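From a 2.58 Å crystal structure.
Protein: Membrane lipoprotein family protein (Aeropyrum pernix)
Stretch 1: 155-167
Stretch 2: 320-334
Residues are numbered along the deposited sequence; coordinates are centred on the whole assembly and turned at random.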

# COMPACT_ATOMS: atom_id res chain seq x y z
N TYR C 155 11.72 0.07 9.08
CA TYR C 155 10.58 0.97 8.88
C TYR C 155 9.32 0.15 8.63
O TYR C 155 9.16 -0.47 7.59
CB TYR C 155 10.86 1.94 7.73
CG TYR C 155 11.95 2.96 8.03
CD1 TYR C 155 13.30 2.62 7.94
CD2 TYR C 155 11.63 4.27 8.39
CE1 TYR C 155 14.30 3.55 8.20
CE2 TYR C 155 12.62 5.20 8.66
CZ TYR C 155 13.96 4.85 8.56
OH TYR C 155 14.96 5.78 8.83
N LEU C 156 8.44 0.13 9.64
CA LEU C 156 7.19 -0.61 9.59
C LEU C 156 6.07 0.38 9.48
O LEU C 156 6.17 1.48 10.03
CB LEU C 156 6.95 -1.35 10.89
CG LEU C 156 7.63 -2.69 11.03
CD1 LEU C 156 7.58 -3.11 12.50
CD2 LEU C 156 6.97 -3.72 10.13
N PHE C 157 5.00 -0.01 8.79
CA PHE C 157 3.79 0.81 8.75
C PHE C 157 2.67 0.13 9.51
O PHE C 157 2.70 -1.08 9.73
CB PHE C 157 3.37 1.09 7.31
CG PHE C 157 4.36 1.91 6.54
CD1 PHE C 157 5.44 1.31 5.91
CD2 PHE C 157 4.20 3.27 6.42
CE1 PHE C 157 6.36 2.06 5.20
CE2 PHE C 157 5.11 4.04 5.70
CZ PHE C 157 6.19 3.43 5.09
N ARG C 158 1.70 0.92 9.94
CA ARG C 158 0.52 0.39 10.60
C ARG C 158 -0.63 0.43 9.59
O ARG C 158 -1.47 1.33 9.62
CB ARG C 158 0.22 1.21 11.87
CG ARG C 158 1.33 1.17 12.92
CD ARG C 158 0.90 1.85 14.22
NE ARG C 158 0.66 3.28 14.04
CZ ARG C 158 1.60 4.22 14.02
NH1 ARG C 158 2.88 3.91 14.21
NH2 ARG C 158 1.26 5.49 13.81
N GLU C 159 -0.63 -0.55 8.68
CA GLU C 159 -1.53 -0.58 7.53
C GLU C 159 -2.99 -0.68 7.91
O GLU C 159 -3.86 -0.27 7.15
CB GLU C 159 -1.20 -1.75 6.60
CG GLU C 159 0.05 -1.57 5.76
CD GLU C 159 1.34 -1.95 6.47
OE1 GLU C 159 1.31 -2.39 7.64
OE2 GLU C 159 2.41 -1.81 5.84
N GLN C 160 -3.27 -1.25 9.07
CA GLN C 160 -4.64 -1.30 9.58
C GLN C 160 -5.26 0.10 9.55
O GLN C 160 -6.44 0.29 9.22
CB GLN C 160 -4.68 -1.86 11.00
CG GLN C 160 -3.96 -3.19 11.21
CD GLN C 160 -2.63 -3.06 11.95
OE1 GLN C 160 -1.81 -2.19 11.65
NE2 GLN C 160 -2.41 -3.94 12.91
N GLU C 161 -4.44 1.09 9.90
CA GLU C 161 -4.94 2.43 10.10
C GLU C 161 -5.52 2.96 8.80
O GLU C 161 -6.71 3.31 8.76
CB GLU C 161 -3.84 3.34 10.68
CG GLU C 161 -3.34 2.89 12.06
CD GLU C 161 -2.41 3.87 12.77
OE1 GLU C 161 -2.16 4.99 12.27
OE2 GLU C 161 -1.91 3.51 13.86
N VAL C 162 -4.73 2.98 7.73
CA VAL C 162 -5.20 3.50 6.43
C VAL C 162 -6.24 2.59 5.72
O VAL C 162 -7.20 3.09 5.13
CB VAL C 162 -4.01 3.83 5.49
CG1 VAL C 162 -3.40 2.57 4.88
CG2 VAL C 162 -4.45 4.78 4.39
N ALA C 163 -6.06 1.28 5.77
CA ALA C 163 -6.99 0.34 5.14
C ALA C 163 -8.39 0.42 5.75
O ALA C 163 -9.39 0.28 5.04
CB ALA C 163 -6.47 -1.08 5.26
N SER C 164 -8.46 0.63 7.06
CA SER C 164 -9.75 0.81 7.73
C SER C 164 -10.47 2.02 7.18
O SER C 164 -11.69 1.98 7.02
CB SER C 164 -9.59 0.93 9.26
OG SER C 164 -8.89 2.10 9.67
N LEU C 165 -9.75 3.10 6.90
CA LEU C 165 -10.39 4.29 6.33
C LEU C 165 -10.93 3.95 4.95
O LEU C 165 -12.03 4.36 4.58
CB LEU C 165 -9.42 5.45 6.22
CG LEU C 165 -8.82 5.89 7.54
CD1 LEU C 165 -7.92 7.10 7.34
CD2 LEU C 165 -9.91 6.21 8.54
N VAL C 166 -10.14 3.18 4.20
CA VAL C 166 -10.51 2.73 2.87
C VAL C 166 -11.73 1.80 2.95
O VAL C 166 -12.63 1.89 2.12
CB VAL C 166 -9.30 2.05 2.18
CG1 VAL C 166 -9.72 1.14 1.04
CG2 VAL C 166 -8.31 3.10 1.70
N GLY C 167 -11.75 0.92 3.95
CA GLY C 167 -12.86 -0.00 4.15
C GLY C 167 -14.18 0.72 4.29
O GLY C 167 -15.18 0.36 3.66
N GLY C 320 17.09 0.07 14.89
CA GLY C 320 15.80 -0.06 15.56
C GLY C 320 14.60 0.27 14.71
O GLY C 320 14.74 0.77 13.59
N ILE C 321 13.41 0.01 15.27
CA ILE C 321 12.13 0.13 14.57
C ILE C 321 11.57 1.55 14.53
O ILE C 321 11.60 2.25 15.52
CB ILE C 321 11.07 -0.78 15.24
CG1 ILE C 321 11.54 -2.24 15.20
CG2 ILE C 321 9.69 -0.61 14.58
CD1 ILE C 321 10.55 -3.23 15.80
N VAL C 322 11.06 1.95 13.37
CA VAL C 322 10.38 3.23 13.19
C VAL C 322 8.99 2.92 12.62
O VAL C 322 8.88 2.48 11.48
CB VAL C 322 11.14 4.16 12.21
CG1 VAL C 322 10.41 5.48 12.03
CG2 VAL C 322 12.56 4.40 12.69
N SER C 323 7.96 3.11 13.44
CA SER C 323 6.58 2.75 13.11
C SER C 323 5.83 3.99 12.60
O SER C 323 5.88 5.06 13.20
CB SER C 323 5.87 2.14 14.34
OG SER C 323 4.57 1.65 14.05
N LEU C 324 5.13 3.81 11.48
CA LEU C 324 4.54 4.91 10.73
C LEU C 324 3.07 4.67 10.36
O LEU C 324 2.71 3.63 9.81
CB LEU C 324 5.35 5.14 9.46
CG LEU C 324 6.82 5.48 9.70
CD1 LEU C 324 7.53 5.67 8.37
CD2 LEU C 324 6.94 6.73 10.56
N GLY C 325 2.24 5.66 10.67
CA GLY C 325 0.80 5.60 10.50
C GLY C 325 0.26 6.99 10.25
O GLY C 325 1.01 7.90 9.89
N LEU C 326 -1.04 7.16 10.46
CA LEU C 326 -1.72 8.44 10.20
C LEU C 326 -1.08 9.56 10.99
O LEU C 326 -0.81 10.60 10.43
CB LEU C 326 -3.21 8.37 10.54
CG LEU C 326 -4.01 7.25 9.87
CD1 LEU C 326 -5.38 7.07 10.52
CD2 LEU C 326 -4.15 7.51 8.37
N LYS C 327 -0.79 9.32 12.26
CA LYS C 327 -0.24 10.37 13.11
C LYS C 327 1.00 11.06 12.50
O LYS C 327 1.12 12.27 12.60
CB LYS C 327 0.08 9.85 14.52
CG LYS C 327 0.19 10.97 15.56
CD LYS C 327 1.00 10.59 16.79
CE LYS C 327 0.14 9.92 17.85
NZ LYS C 327 0.93 9.51 19.04
N GLU C 328 1.89 10.30 11.87
CA GLU C 328 3.17 10.85 11.39
C GLU C 328 3.14 11.37 9.96
O GLU C 328 4.12 11.95 9.51
CB GLU C 328 4.29 9.81 11.52
CG GLU C 328 4.51 9.30 12.93
CD GLU C 328 3.58 8.15 13.33
OE1 GLU C 328 2.63 7.83 12.60
OE2 GLU C 328 3.80 7.57 14.41
N GLY C 329 2.04 11.17 9.24
CA GLY C 329 1.98 11.42 7.81
C GLY C 329 2.40 10.22 6.98
O GLY C 329 2.40 10.28 5.75
N GLY C 330 2.75 9.12 7.64
CA GLY C 330 3.28 7.94 6.95
C GLY C 330 2.24 7.22 6.11
O GLY C 330 2.56 6.56 5.12
N LEU C 331 0.98 7.34 6.53
CA LEU C 331 -0.16 6.82 5.79
C LEU C 331 -1.18 7.94 5.60
O LEU C 331 -1.21 8.89 6.37
CB LEU C 331 -0.79 5.64 6.54
CG LEU C 331 0.18 4.53 6.93
CD1 LEU C 331 -0.55 3.49 7.76
CD2 LEU C 331 0.83 3.89 5.70
N GLY C 332 -2.01 7.83 4.57
CA GLY C 332 -3.03 8.83 4.33
C GLY C 332 -3.93 8.44 3.19
O GLY C 332 -3.78 7.35 2.63
N LEU C 333 -4.89 9.31 2.87
CA LEU C 333 -5.69 9.18 1.66
C LEU C 333 -5.29 10.25 0.67
O LEU C 333 -4.79 11.33 1.02
CB LEU C 333 -7.18 9.33 1.96
CG LEU C 333 -7.84 8.29 2.86
CD1 LEU C 333 -9.29 8.65 3.06
CD2 LEU C 333 -7.74 6.89 2.27
N SER C 334 -5.55 9.93 -0.58
CA SER C 334 -5.27 10.78 -1.71
C SER C 334 -6.13 12.05 -1.69
O SER C 334 -7.35 11.96 -1.74
CB SER C 334 -5.60 9.93 -2.95
OG SER C 334 -5.16 10.51 -4.14

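The two stretches meet first as neighbouring parallel strands, 155-157 beside 320-324, and then as a helix packed against strand 331-333. Together they bury 978 Å².

Y155 pairs with V322 in the sheet. Its ring is buried, with V322 CG2 over one face and L324 CD1 at the edge. The nearest side-chain approach to V322 is Y155 CD2 to V322 CB, 3.9 Å.

L156 carries the backbone pairing. L156 N donates to V322 O at 3.0 Å, and L156 O accepts from L324 N at 2.9 Å. Its side chain lies on the other face of the sheet from Y155 and F157. There L156 CD1 reaches I321 CG2 at 3.9 Å.

F157 pairs with L324 and returns to the Y155 face. Its buried ring lies against L324, G330 and L331. F157 CD2 lies 3.7 Å from L324 CB and 3.5 Å from L331 CD2. G330 also lies close to this ring; a CB on it would clash with L324 CB at 2.8 Å.

R158 has the largest area covered by stretch 2 of any residue here. Its backbone ends the strand pairing, with R158 N donating to L324 O at 2.9 Å. Its CA-to-CB bond points sideways, but the long side chain brings the guanidinium back to stretch 2. R158 NH1 donates to S323 OG at 2.8 Å. R158 NH2 forms a salt bridge with E328 OE1 at 3.0 Å. R158 NE bonds E161 OE2 at 2.6 Å, a salt bridge within stretch 1. All three guanidinium nitrogens thus have partners. G325 N lies over one face of the group.

E161, on the first turn of the helix, links both stretches. While OE2 holds the arginine, E161 OE1 accepts from L326 N at 3.0 Å. A carboxylate suits this buried place because it meets a positive charge and a backbone NH together. G325 passes close by. A CB there would lie 2.4 Å from both E161 OE1 and R158 NH2, so glycine fits where a side chain would clash.

V162 points toward L331, and the contact becomes apolar. V162 CB packs 3.8 Å from L331 CB. L331 is buried and also touches F157, so it joins the strand and helix parts of the contact.

One turn on, L165 CD1 meets L326 CD2 at 3.9 Å. V166 CG2 meets L333 CD2 at the same distance. A163, S164 and G167 make no contact with stretch 2.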